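Local coordinates for protein mandelate racemase / muconate lactonizing enzyme (Burkholderia pseudomallei, PDB 2POD) that is of unknown specific function but belongs to the enolase superfamily, may act as a lyase, and binds a metal ion at its barrel domain, at residues Pro267-Glu272 / Ala289-Leu294; Ala174-Pro179 / Asp216-Phe221; Ala275-Phe280 / Ala305-Ser310. One frame throughout, in Å; residues are numbered along the deposited sequence.

Interaction 1 of 3, residues Pro267-Glu272 / Ala289-Leu294; sequences PVCASE and AGIVML. With NA (sodium ion), chain D.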
ATOM      1  N   PRO B 267      12.272   2.457  21.384  1.00 43.38           N
ATOM      2  CA  PRO B 267      12.594   2.299  19.968  1.00 38.95           C
ATOM      3  C   PRO B 267      13.476   1.087  19.714  1.00 43.27           C
ATOM      4  O   PRO B 267      14.280   0.710  20.579  1.00 42.41           O
ATOM      5  CB  PRO B 267      13.354   3.585  19.632  1.00 41.52           C
ATOM      6  CG  PRO B 267      13.900   4.065  20.949  1.00 42.94           C
ATOM      7  CD  PRO B 267      12.900   3.656  21.978  1.00 34.61           C
ATOM      8  N   VAL B 268      13.321   0.476  18.539  1.00 41.92           N
ATOM      9  CA  VAL B 268      14.202  -0.618  18.161  1.00 40.04           C
ATOM     10  C   VAL B 268      15.580  -0.171  17.684  1.00 41.85           C
ATOM     11  O   VAL B 268      15.725   0.799  16.931  1.00 40.38           O
ATOM     12  CB  VAL B 268      13.526  -1.773  17.340  1.00 40.55           C
ATOM     13  CG1 VAL B 268      12.012  -1.614  17.255  1.00 44.44           C
ATOM     14  CG2 VAL B 268      14.150  -1.972  15.976  1.00 43.90           C
ATOM     15  N   CYS B 269      16.595  -0.858  18.193  1.00 39.33           N
ATOM     16  CA  CYS B 269      17.957  -0.640  17.776  1.00 36.46           C
ATOM     17  C   CYS B 269      18.360  -1.842  16.932  1.00 39.13           C
ATOM     18  O   CYS B 269      18.241  -2.998  17.357  1.00 35.46           O
ATOM     19  CB  CYS B 269      18.852  -0.499  19.000  1.00 35.97           C
ATOM     20  SG  CYS B 269      20.570  -0.207  18.648  1.00 46.58           S
ATOM     21  N   ALA B 270      18.795  -1.565  15.713  1.00 37.69           N
ATOM     22  CA  ALA B 270      19.092  -2.629  14.763  1.00 40.06           C
ATOM     23  C   ALA B 270      20.117  -2.080  13.784  1.00 35.74           C
ATOM     24  O   ALA B 270      20.078  -0.886  13.507  1.00 37.79           O
ATOM     25  CB  ALA B 270      17.817  -3.045  14.024  1.00 39.93           C
ATOM     26  N   SER B 271      21.026  -2.901  13.253  1.00 35.52           N
ATOM     27  CA  SER B 271      21.464  -4.194  13.798  1.00 40.30           C
ATOM     28  C   SER B 271      22.931  -4.390  13.438  1.00 39.99           C
ATOM     29  O   SER B 271      23.329  -4.149  12.294  1.00 46.56           O
ATOM     30  CB  SER B 271      20.688  -5.348  13.155  1.00 40.12           C
ATOM     31  OG  SER B 271      21.061  -6.593  13.715  1.00 39.01           O
ATOM     32  N   GLU B 272      23.716  -4.861  14.404  1.00 40.45           N
ATOM     33  CA  GLU B 272      25.117  -5.270  14.190  1.00 42.00           C
ATOM     34  C   GLU B 272      25.271  -6.440  13.213  1.00 38.84           C
ATOM     35  O   GLU B 272      26.340  -6.631  12.631  1.00 38.66           O
ATOM     36  CB  GLU B 272      25.767  -5.647  15.526  1.00 42.17           C
ATOM     37  CG  GLU B 272      25.091  -6.841  16.199  1.00 51.97           C
ATOM     38  CD  GLU B 272      25.528  -7.048  17.619  1.00 60.04           C
ATOM     39  OE1 GLU B 272      26.062  -8.129  17.930  1.00 65.26           O
ATOM     40  OE2 GLU B 272      25.324  -6.135  18.451  1.00 65.43           O
ATOM     41  N   ALA B 289      12.848   0.841  12.679  1.00 43.02           N
ATOM     42  CA  ALA B 289      14.018   1.128  13.502  1.00 40.90           C
ATOM     43  C   ALA B 289      13.969   2.545  14.047  1.00 44.74           C
ATOM     44  O   ALA B 289      13.527   3.474  13.361  1.00 48.60           O
ATOM     45  CB  ALA B 289      15.286   0.905  12.726  1.00 43.01           C
ATOM     46  N   GLY B 290      14.420   2.698  15.289  1.00 42.97           N
ATOM     47  CA  GLY B 290      14.639   4.010  15.883  1.00 40.42           C
ATOM     48  C   GLY B 290      16.110   4.381  15.936  1.00 40.15           C
ATOM     49  O   GLY B 290      16.470   5.538  15.747  1.00 41.40           O
ATOM     50  N   ILE B 291      16.965   3.402  16.206  1.00 38.41           N
ATOM     51  CA  ILE B 291      18.403   3.631  16.228  1.00 39.71           C
ATOM     52  C   ILE B 291      19.057   2.681  15.249  1.00 38.13           C
ATOM     53  O   ILE B 291      18.837   1.473  15.303  1.00 41.30           O
ATOM     54  CB  ILE B 291      19.025   3.484  17.658  1.00 42.96           C
ATOM     55  CG1 ILE B 291      18.443   4.532  18.614  1.00 40.52           C
ATOM     56  CG2 ILE B 291      20.555   3.687  17.620  1.00 42.95           C
ATOM     57  CD1 ILE B 291      17.416   3.990  19.554  1.00 46.56           C
ATOM     58  N   VAL B 292      19.840   3.240  14.336  1.00 39.30           N
ATOM     59  CA  VAL B 292      20.595   2.438  13.388  1.00 40.40           C
ATOM     60  C   VAL B 292      21.909   2.009  14.026  1.00 41.79           C
ATOM     61  O   VAL B 292      22.796   2.824  14.262  1.00 43.85           O
ATOM     62  CB  VAL B 292      20.793   3.183  12.046  1.00 36.44           C
ATOM     63  CG1 VAL B 292      21.789   2.451  11.152  1.00 36.75           C
ATOM     64  CG2 VAL B 292      19.444   3.312  11.336  1.00 36.56           C
HETATM   65  N   MSE B 293      22.009   0.725  14.342  1.00 45.19           N
HETATM   66  CA  MSE B 293      23.243   0.176  14.882  1.00 46.95           C
HETATM   67  C   MSE B 293      24.040  -0.537  13.824  1.00 43.97           C
HETATM   68  O   MSE B 293      23.493  -1.005  12.832  1.00 48.50           O
HETATM   69  CB  MSE B 293      22.980  -0.759  16.052  1.00 48.42           C
HETATM   70  CG  MSE B 293      23.906  -0.477  17.216  1.00 67.64           C
HETATM   71 SE   MSE B 293      24.307  -1.926  18.420  1.00 95.32          SE
HETATM   72  CE  MSE B 293      23.514  -3.387  17.409  1.00 97.64           C
ATOM     73  N   LEU B 294      25.338  -0.643  14.068  1.00 46.99           N
ATOM     74  CA  LEU B 294      26.333  -0.713  13.019  1.00 48.68           C
ATOM     75  C   LEU B 294      27.588  -1.256  13.672  1.00 47.91           C
ATOM     76  O   LEU B 294      28.046  -0.702  14.658  1.00 48.87           O
ATOM     77  CB  LEU B 294      26.610   0.713  12.515  1.00 55.74           C
ATOM     78  CG  LEU B 294      27.148   0.984  11.114  1.00 51.89           C
ATOM     79  CD1 LEU B 294      26.570  -0.007  10.145  1.00 53.53           C
ATOM     80  CD2 LEU B 294      26.768   2.383  10.700  1.00 42.12           C
TER
HETATM   81 NA    NA D 409      25.133  -6.229  20.625  1.00 66.65          NA

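Interaction 2 of 3, residues Ala174-Pro179 / Asp216-Phe221; sequences AMKIWP and DVMVEF. With NA (sodium ion), chain D.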
ATOM      1  N   ALA B 174      24.779   5.533  30.973  1.00 51.81           N
ATOM      2  CA  ALA B 174      24.043   4.482  30.251  1.00 53.20           C
ATOM      3  C   ALA B 174      24.676   3.087  30.328  1.00 52.73           C
ATOM      4  O   ALA B 174      25.883   2.939  30.153  1.00 52.55           O
ATOM      5  CB  ALA B 174      23.804   4.890  28.795  1.00 49.62           C
HETATM    6  N   MSE B 175      23.849   2.072  30.587  1.00 54.50           N
HETATM    7  CA  MSE B 175      24.275   0.663  30.515  1.00 54.94           C
HETATM    8  C   MSE B 175      23.454  -0.155  29.527  1.00 53.95           C
HETATM    9  O   MSE B 175      22.248   0.058  29.382  1.00 52.14           O
HETATM   10  CB  MSE B 175      24.178  -0.041  31.870  1.00 52.97           C
HETATM   11  CG  MSE B 175      24.246   0.842  33.074  1.00 59.15           C
HETATM   12 SE   MSE B 175      23.075   0.310  34.539  1.00 71.07          SE
HETATM   13  CE  MSE B 175      23.376  -1.622  34.552  1.00 60.55           C
ATOM     14  N   LYS B 176      24.111  -1.123  28.892  1.00 52.58           N
ATOM     15  CA  LYS B 176      23.427  -2.200  28.188  1.00 48.79           C
ATOM     16  C   LYS B 176      23.501  -3.530  28.927  1.00 49.18           C
ATOM     17  O   LYS B 176      24.582  -4.002  29.282  1.00 46.05           O
ATOM     18  CB  LYS B 176      23.982  -2.366  26.778  1.00 50.73           C
ATOM     19  CG  LYS B 176      23.115  -3.234  25.881  1.00 46.42           C
ATOM     20  CD  LYS B 176      23.382  -2.943  24.429  1.00 47.89           C
ATOM     21  CE  LYS B 176      24.574  -3.731  23.935  1.00 45.92           C
ATOM     22  NZ  LYS B 176      24.968  -3.312  22.560  1.00 53.41           N
ATOM     23  N   ILE B 177      22.337  -4.134  29.148  1.00 49.10           N
ATOM     24  CA  ILE B 177      22.254  -5.446  29.787  1.00 49.71           C
ATOM     25  C   ILE B 177      21.472  -6.449  28.923  1.00 51.06           C
ATOM     26  O   ILE B 177      20.789  -6.054  27.980  1.00 51.74           O
ATOM     27  CB  ILE B 177      21.650  -5.342  31.204  1.00 46.09           C
ATOM     28  CG1 ILE B 177      20.225  -4.782  31.142  1.00 40.33           C
ATOM     29  CG2 ILE B 177      22.535  -4.451  32.088  1.00 51.91           C
ATOM     30  CD1 ILE B 177      19.440  -4.970  32.413  1.00 36.97           C
ATOM     31  N   TRP B 178      21.582  -7.739  29.241  1.00 49.01           N
ATOM     32  CA  TRP B 178      20.857  -8.767  28.495  1.00 45.29           C
ATOM     33  C   TRP B 178      20.241  -9.920  29.307  1.00 44.22           C
ATOM     34  O   TRP B 178      20.512 -11.086  29.013  1.00 45.76           O
ATOM     35  CB  TRP B 178      21.704  -9.301  27.335  1.00 45.72           C
ATOM     36  CG  TRP B 178      23.082  -9.746  27.710  1.00 51.35           C
ATOM     37  CD1 TRP B 178      23.483 -11.019  28.008  1.00 56.91           C
ATOM     38  CD2 TRP B 178      24.252  -8.923  27.817  1.00 57.81           C
ATOM     39  NE1 TRP B 178      24.826 -11.038  28.301  1.00 58.78           N
ATOM     40  CE2 TRP B 178      25.322  -9.766  28.193  1.00 54.50           C
ATOM     41  CE3 TRP B 178      24.500  -7.556  27.637  1.00 52.84           C
ATOM     42  CZ2 TRP B 178      26.617  -9.286  28.383  1.00 55.91           C
ATOM     43  CZ3 TRP B 178      25.780  -7.082  27.836  1.00 51.55           C
ATOM     44  CH2 TRP B 178      26.826  -7.946  28.194  1.00 46.61           C
ATOM     45  N   PRO B 179      19.361  -9.609  30.289  1.00 44.37           N
ATOM     46  CA  PRO B 179      18.894 -10.639  31.228  1.00 45.78           C
ATOM     47  C   PRO B 179      17.853 -11.657  30.706  1.00 49.96           C
ATOM     48  O   PRO B 179      17.506 -12.590  31.433  1.00 49.51           O
ATOM     49  CB  PRO B 179      18.297  -9.817  32.368  1.00 45.98           C
ATOM     50  CG  PRO B 179      17.826  -8.573  31.720  1.00 48.89           C
ATOM     51  CD  PRO B 179      18.754  -8.295  30.580  1.00 44.16           C
ATOM     52  N   ASP B 216      20.154   5.748  31.633  1.00 55.64           N
ATOM     53  CA  ASP B 216      19.444   5.062  30.565  1.00 54.68           C
ATOM     54  C   ASP B 216      19.833   3.582  30.544  1.00 54.09           C
ATOM     55  O   ASP B 216      21.010   3.232  30.707  1.00 47.80           O
ATOM     56  CB  ASP B 216      19.718   5.729  29.214  1.00 57.79           C
ATOM     57  CG  ASP B 216      19.370   7.209  29.201  1.00 55.81           C
ATOM     58  OD1 ASP B 216      18.281   7.582  29.694  1.00 59.61           O
ATOM     59  OD2 ASP B 216      20.194   7.992  28.684  1.00 48.45           O
ATOM     60  N   VAL B 217      18.837   2.715  30.363  1.00 51.84           N
ATOM     61  CA  VAL B 217      19.077   1.273  30.246  1.00 53.41           C
ATOM     62  C   VAL B 217      18.603   0.759  28.894  1.00 51.78           C
ATOM     63  O   VAL B 217      17.425   0.869  28.547  1.00 53.34           O
ATOM     64  CB  VAL B 217      18.382   0.443  31.353  1.00 53.76           C
ATOM     65  CG1 VAL B 217      19.141  -0.852  31.594  1.00 54.91           C
ATOM     66  CG2 VAL B 217      18.261   1.229  32.632  1.00 52.97           C
HETATM   67  N   MSE B 218      19.535   0.196  28.138  1.00 45.71           N
HETATM   68  CA  MSE B 218      19.221  -0.372  26.849  1.00 47.10           C
HETATM   69  C   MSE B 218      19.261  -1.889  26.935  1.00 46.64           C
HETATM   70  O   MSE B 218      20.194  -2.462  27.480  1.00 46.55           O
HETATM   71  CB  MSE B 218      20.168   0.158  25.763  1.00 49.83           C
HETATM   72  CG  MSE B 218      21.557   0.517  26.238  1.00 50.92           C
HETATM   73 SE   MSE B 218      21.988   2.432  26.234  1.00 69.10          SE
HETATM   74  CE  MSE B 218      20.801   3.114  27.456  1.00 35.17           C
ATOM     75  N   VAL B 219      18.226  -2.533  26.408  1.00 47.99           N
ATOM     76  CA  VAL B 219      18.113  -3.980  26.470  1.00 42.72           C
ATOM     77  C   VAL B 219      18.665  -4.603  25.202  1.00 43.24           C
ATOM     78  O   VAL B 219      18.263  -4.239  24.102  1.00 38.48           O
ATOM     79  CB  VAL B 219      16.661  -4.431  26.660  1.00 41.20           C
ATOM     80  CG1 VAL B 219      16.624  -5.869  27.147  1.00 38.63           C
ATOM     81  CG2 VAL B 219      15.939  -3.513  27.620  1.00 39.18           C
ATOM     82  N   GLU B 220      19.596  -5.535  25.373  1.00 45.18           N
ATOM     83  CA  GLU B 220      20.109  -6.348  24.278  1.00 46.16           C
ATOM     84  C   GLU B 220      19.378  -7.690  24.293  1.00 46.75           C
ATOM     85  O   GLU B 220      19.201  -8.282  25.353  1.00 49.70           O
ATOM     86  CB  GLU B 220      21.620  -6.541  24.461  1.00 46.64           C
ATOM     87  CG  GLU B 220      22.225  -7.723  23.745  1.00 51.33           C
ATOM     88  CD  GLU B 220      22.319  -7.525  22.243  1.00 69.69           C
ATOM     89  OE1 GLU B 220      23.399  -7.093  21.786  1.00 74.19           O
ATOM     90  OE2 GLU B 220      21.336  -7.795  21.512  1.00 65.97           O
ATOM     91  N   PHE B 221      18.934  -8.160  23.130  1.00 46.40           N
ATOM     92  CA  PHE B 221      18.178  -9.408  23.076  1.00 44.41           C
ATOM     93  C   PHE B 221      18.903 -10.512  22.324  1.00 40.76           C
ATOM     94  O   PHE B 221      18.466 -11.668  22.340  1.00 39.80           O
ATOM     95  CB  PHE B 221      16.798  -9.184  22.463  1.00 45.86           C
ATOM     96  CG  PHE B 221      15.840  -8.464  23.360  1.00 40.61           C
ATOM     97  CD1 PHE B 221      15.507  -7.135  23.118  1.00 42.45           C
ATOM     98  CD2 PHE B 221      15.255  -9.117  24.439  1.00 43.30           C
ATOM     99  CE1 PHE B 221      14.613  -6.458  23.947  1.00 38.95           C
ATOM    100  CE2 PHE B 221      14.362  -8.458  25.265  1.00 36.03           C
ATOM    101  CZ  PHE B 221      14.030  -7.124  25.014  1.00 43.50           C
TER
HETATM  102 NA    NA D 409      25.133  -6.229  20.625  1.00 66.65          NA

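Interaction 3 of 3, residues Ala275-Phe280 / Ala305-Ser310; sequences ATRWGF and ARKIAS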
ATOM      1  N   ALA B 275      24.645  -5.996   7.066  1.00 38.90           N
ATOM      2  CA  ALA B 275      25.802  -5.506   6.328  1.00 39.85           C
ATOM      3  C   ALA B 275      25.425  -4.593   5.171  1.00 37.86           C
ATOM      4  O   ALA B 275      24.421  -4.820   4.507  1.00 40.04           O
ATOM      5  CB  ALA B 275      26.659  -6.659   5.856  1.00 37.79           C
ATOM      6  N   THR B 276      26.251  -3.567   4.945  1.00 39.93           N
ATOM      7  CA  THR B 276      26.201  -2.658   3.770  1.00 38.53           C
ATOM      8  C   THR B 276      24.998  -1.710   3.691  1.00 39.54           C
ATOM      9  O   THR B 276      24.038  -1.826   4.460  1.00 41.92           O
ATOM     10  CB  THR B 276      26.410  -3.364   2.399  1.00 39.55           C
ATOM     11  OG1 THR B 276      25.216  -4.067   2.038  1.00 38.86           O
ATOM     12  CG2 THR B 276      27.599  -4.332   2.433  1.00 39.17           C
ATOM     13  N   ARG B 277      25.068  -0.772   2.748  1.00 35.09           N
ATOM     14  CA  ARG B 277      23.966   0.141   2.447  1.00 36.65           C
ATOM     15  C   ARG B 277      22.694  -0.601   2.090  1.00 34.89           C
ATOM     16  O   ARG B 277      21.609  -0.197   2.489  1.00 40.47           O
ATOM     17  CB  ARG B 277      24.346   1.077   1.299  1.00 34.68           C
ATOM     18  CG  ARG B 277      25.240   2.224   1.705  1.00 25.95           C
ATOM     19  CD  ARG B 277      25.896   2.832   0.479  1.00 35.19           C
ATOM     20  NE  ARG B 277      26.989   2.005  -0.023  1.00 33.67           N
ATOM     21  CZ  ARG B 277      27.500   2.089  -1.248  1.00 38.28           C
ATOM     22  NH1 ARG B 277      27.018   2.967  -2.119  1.00 32.35           N
ATOM     23  NH2 ARG B 277      28.500   1.292  -1.599  1.00 37.48           N
ATOM     24  N   TRP B 278      22.857  -1.700   1.358  1.00 36.00           N
ATOM     25  CA  TRP B 278      21.767  -2.569   0.932  1.00 33.55           C
ATOM     26  C   TRP B 278      21.010  -3.260   2.066  1.00 39.11           C
ATOM     27  O   TRP B 278      19.770  -3.307   2.053  1.00 37.21           O
ATOM     28  CB  TRP B 278      22.292  -3.574  -0.084  1.00 30.75           C
ATOM     29  CG  TRP B 278      22.699  -2.894  -1.371  1.00 30.47           C
ATOM     30  CD1 TRP B 278      21.900  -2.627  -2.441  1.00 36.96           C
ATOM     31  CD2 TRP B 278      23.987  -2.346  -1.686  1.00 25.86           C
ATOM     32  NE1 TRP B 278      22.615  -1.980  -3.424  1.00 37.96           N
ATOM     33  CE2 TRP B 278      23.898  -1.788  -2.985  1.00 38.98           C
ATOM     34  CE3 TRP B 278      25.213  -2.292  -1.010  1.00 34.34           C
ATOM     35  CZ2 TRP B 278      24.990  -1.177  -3.619  1.00 32.47           C
ATOM     36  CZ3 TRP B 278      26.302  -1.678  -1.637  1.00 29.70           C
ATOM     37  CH2 TRP B 278      26.179  -1.130  -2.932  1.00 40.25           C
ATOM     38  N   GLY B 279      21.745  -3.773   3.052  1.00 35.55           N
ATOM     39  CA  GLY B 279      21.140  -4.279   4.282  1.00 35.10           C
ATOM     40  C   GLY B 279      20.426  -3.188   5.060  1.00 37.37           C
ATOM     41  O   GLY B 279      19.392  -3.431   5.669  1.00 36.87           O
ATOM     42  N   PHE B 280      20.971  -1.976   5.018  1.00 41.33           N
ATOM     43  CA  PHE B 280      20.390  -0.860   5.743  1.00 37.27           C
ATOM     44  C   PHE B 280      19.292  -0.098   5.025  1.00 36.43           C
ATOM     45  O   PHE B 280      18.389   0.409   5.687  1.00 37.40           O
ATOM     46  CB  PHE B 280      21.465   0.046   6.343  1.00 33.82           C
ATOM     47  CG  PHE B 280      22.142  -0.564   7.532  1.00 33.74           C
ATOM     48  CD1 PHE B 280      21.606  -0.411   8.802  1.00 34.39           C
ATOM     49  CD2 PHE B 280      23.293  -1.331   7.380  1.00 30.68           C
ATOM     50  CE1 PHE B 280      22.211  -0.993   9.901  1.00 32.49           C
ATOM     51  CE2 PHE B 280      23.912  -1.916   8.478  1.00 33.66           C
ATOM     52  CZ  PHE B 280      23.365  -1.750   9.740  1.00 32.99           C
ATOM     53  N   ALA B 305      30.043   1.957   6.434  1.00 42.72           N
ATOM     54  CA  ALA B 305      29.556   2.609   7.652  1.00 39.03           C
ATOM     55  C   ALA B 305      29.509   4.138   7.617  1.00 37.40           C
ATOM     56  O   ALA B 305      28.647   4.728   8.272  1.00 41.89           O
ATOM     57  CB  ALA B 305      30.336   2.119   8.873  1.00 36.18           C
ATOM     58  N   ARG B 306      30.435   4.770   6.883  1.00 37.37           N
ATOM     59  CA  ARG B 306      30.322   6.199   6.461  1.00 40.51           C
ATOM     60  C   ARG B 306      28.916   6.504   5.965  1.00 39.44           C
ATOM     61  O   ARG B 306      28.293   7.478   6.371  1.00 41.92           O
ATOM     62  CB  ARG B 306      31.192   6.464   5.228  1.00 40.03           C
ATOM     63  CG  ARG B 306      32.562   6.947   5.446  1.00 39.49           C
ATOM     64  CD  ARG B 306      33.434   6.401   4.322  1.00 29.90           C
ATOM     65  NE  ARG B 306      33.488   7.269   3.151  1.00 40.07           N
ATOM     66  CZ  ARG B 306      33.825   6.862   1.929  1.00 55.01           C
ATOM     67  NH1 ARG B 306      34.132   5.584   1.697  1.00 54.92           N
ATOM     68  NH2 ARG B 306      33.850   7.735   0.928  1.00 37.57           N
ATOM     69  N   LYS B 307      28.465   5.645   5.052  1.00 36.87           N
ATOM     70  CA  LYS B 307      27.451   5.951   4.078  1.00 36.11           C
ATOM     71  C   LYS B 307      26.110   5.548   4.675  1.00 35.13           C
ATOM     72  O   LYS B 307      25.109   6.236   4.480  1.00 37.48           O
ATOM     73  CB  LYS B 307      27.728   5.157   2.801  1.00 32.86           C
ATOM     74  CG  LYS B 307      28.968   5.602   2.061  1.00 36.27           C
ATOM     75  CD  LYS B 307      29.300   4.657   0.910  1.00 34.44           C
ATOM     76  CE  LYS B 307      30.641   5.021   0.283  1.00 37.94           C
ATOM     77  NZ  LYS B 307      31.002   4.096  -0.831  1.00 48.39           N
ATOM     78  N   ILE B 308      26.121   4.446   5.425  1.00 33.98           N
ATOM     79  CA  ILE B 308      24.992   4.032   6.246  1.00 37.38           C
ATOM     80  C   ILE B 308      24.588   5.128   7.235  1.00 37.92           C
ATOM     81  O   ILE B 308      23.406   5.447   7.352  1.00 42.79           O
ATOM     82  CB  ILE B 308      25.266   2.685   6.967  1.00 33.57           C
ATOM     83  CG1 ILE B 308      25.426   1.553   5.947  1.00 33.61           C
ATOM     84  CG2 ILE B 308      24.132   2.341   7.928  1.00 37.02           C
ATOM     85  CD1 ILE B 308      26.307   0.374   6.425  1.00 18.34           C
ATOM     86  N   ALA B 309      25.574   5.721   7.905  1.00 38.71           N
ATOM     87  CA  ALA B 309      25.337   6.818   8.846  1.00 39.86           C
ATOM     88  C   ALA B 309      24.665   8.029   8.198  1.00 37.44           C
ATOM     89  O   ALA B 309      23.741   8.610   8.765  1.00 36.28           O
ATOM     90  CB  ALA B 309      26.640   7.229   9.540  1.00 42.42           C
ATOM     91  N   SER B 310      25.130   8.390   7.005  1.00 37.99           N
ATOM     92  CA  SER B 310      24.611   9.547   6.298  1.00 42.70           C
ATOM     93  C   SER B 310      23.240   9.287   5.673  1.00 41.98           C
ATOM     94  O   SER B 310      22.439  10.207   5.546  1.00 43.71           O
ATOM     95  CB  SER B 310      25.623  10.054   5.267  1.00 43.53           C
ATOM     96  OG  SER B 310      25.958   9.050   4.328  1.00 56.77           O
TER

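Interaction 1 of 3, residues Pro267-Glu272 / Ala289-Leu294
Ala289 and Val268 touch lightly through their side chains, beside a ladder that joins two neighbouring parallel strands of the TIM-barrel-like domain of the enolase superfamily; helix 276-285 links them into a beta-alpha-beta unit. At Gly290 the chain turns a corner, and Val268 O is gripped by two successive amides: Gly290 N at 2.8 Å, in the carbonyl plane, and Ile291 N, tilted 22° from it. Gly290 CA also lies under Pro267 CB at 4.0 Å.

The regular pairing begins with Ile291, which turns to the barrel interior on the same face as Cys269. Its CG1 branch runs beside the backbone N and carries CD1 to 3.8 Å from Pro267 CG, while CG2 approaches Cys269 SG. Ile291 O accepts a bond from Ala270 N, approached from nearly straight ahead. Val292, like Ala270, faces outward; it packs on Phe280 and on Ile308 of helix 301-314. Two faces of one ladder thus serve two different cores, the usual division of labour in such barrels.

Met293, a selenomethionine, gives its N-H to Ala270 O from well above the carbonyl plane. Its CB and CG both touch Cys269 SG, CB at 3.6 Å. A nearly eclipsed final torsion (chi3 9°) brings CE back toward Glu272, 3.5 Å from OE2. Leu294 points away from Pro267-Glu272, toward Phe280 and Ile308. Across from it, Glu272 OE1 accepts a hydrogen bond from Tyr73 OH of a neighbouring subunit. The other carboxylate oxygen, Glu272 OE2, coordinates the sodium ion at 2.2 Å.

Interaction 2 of 3, residues Ala174-Pro179 / Asp216-Phe221
Lys176 and Glu220 pass one another obliquely on the inner face of the sheet, touching through their aliphatic parts: Lys176 CG lies 3.9 Å from Glu220 CB. Both chains bend near the ion, but of the two only Glu220 binds it. Lys176 leaves with CG anti to the backbone N and kinks at CD (chi3 84°), which leaves NZ near the sodium, 3.5 Å away, without coordinating it. That amine forms a salt bridge with Glu246 and a hydrogen bond with Tyr120 OH, whereas Glu220 OE1 stays 4.2 Å from Lys176 NZ. Glu220 also starts anti, then turns at chi2 (73°), so that OE1 binds the sodium at 2.3 Å and OE2 accepts from His222 N. Glu246 and Glu272 supply the other protein ligands.

Strands 174-177 and 216-220 are adjacent parallel staves of the enolase-superfamily barrel, and their ladder is regular: Met175 N to Asp216 O, Met218 N to Met175 O, Ile177 N to Met218 O and Glu220 N to Ile177 O, those given by Met218 N and Glu220 N nearly straight, the other two somewhat bent. Metal ligands carried at the C-terminal ends of such staves are a hallmark of the superfamily.

Further down the inner face, selenomethionine Met218 is bent at both chi2 and chi3. It curls along the neighbouring strand, its CG 3.3 Å from Met175 O and its CE 3.7 Å from Ala174 CB. On the outer face Ile177 CG1 crosses Val217 CG1 at 4.1 Å, beneath helix 202-210. Trp178 CB lies 3.4 Å from Glu220 O, while its indole leads away to meet Phe156 and His222 edge-to-face.

Interaction 3 of 3, residues Ala275-Phe280 / Ala305-Ser310
Phe280 and Ile308 form the apolar heart of this contact between two consecutive outer helices of the barrel domain, the axes of whose short segments come within 9.3 Å, at an angle of 28°. The isoleucine sets its CG2 methyl over one face of the ring in a CH-pi contact, 3.8 Å from the Phe280 centroid and 22° off the ring normal. The two side chains cross at about a right angle. At the end of the longer branch, Ile308 CD1 lies 3.6 Å from Phe280 CD2 and also 3.7 Å from the backbone carbonyl carbon of Thr276.

A second kind of contact lays an alkyl chain over a guanidinium. Lys307, extended beyond CG, places its CD over one face of the Arg277 group, 3.6 Å from NE; Trp278 CH2, from the same helix as Arg277, lies over the opposite face, both contacts falling toward the rim.

The third kind is electrostatic, and adverse taken alone. Arg277 NH2 and Lys307 NZ are like charges only 3.8 Å apart. Each has an acidic partner: Arg277 NH2 pairs with Glu304 and Lys307 NZ with Asp64, while Arg277 NH1 meets Glu313 and the Ser310 carbonyl of a neighbouring subunit.

Within Ala275-Phe280, Thr276 OG1 donates to Ala275 O at 2.7 Å. With no hydrogen bonds between the two segments, their direct adhesion is van der Waals and CH-pi in character, and the surrounding carboxylates probably offset the repulsion between arginine and lysine, some of that compensation coming from the subunit interface.

The three contacts illustrate how a barrel is layered. Along the chain, interaction 2 is complete before interaction 1 opens, whereas the segments of interactions 1 and 3 alternate: strand 268-270, helix 276-285, strand 289-294, helix 301-314. Interactions 1 and 2 belong to the same curled sheet, their centres 13 Å apart, and each sends a glutamate to the one sodium ion, with Glu220 OE1 and Glu272 OE2 4.0 Å apart. Interaction 3 lies in the helical layer outside interaction 1, with centres 12 Å apart; Phe280 CZ packs 3.7 Å from Leu294 CD1. Interactions 2 and 3, their centres 24 Å apart, do not touch. The inner layer holds the metal, and both layers meet other subunits.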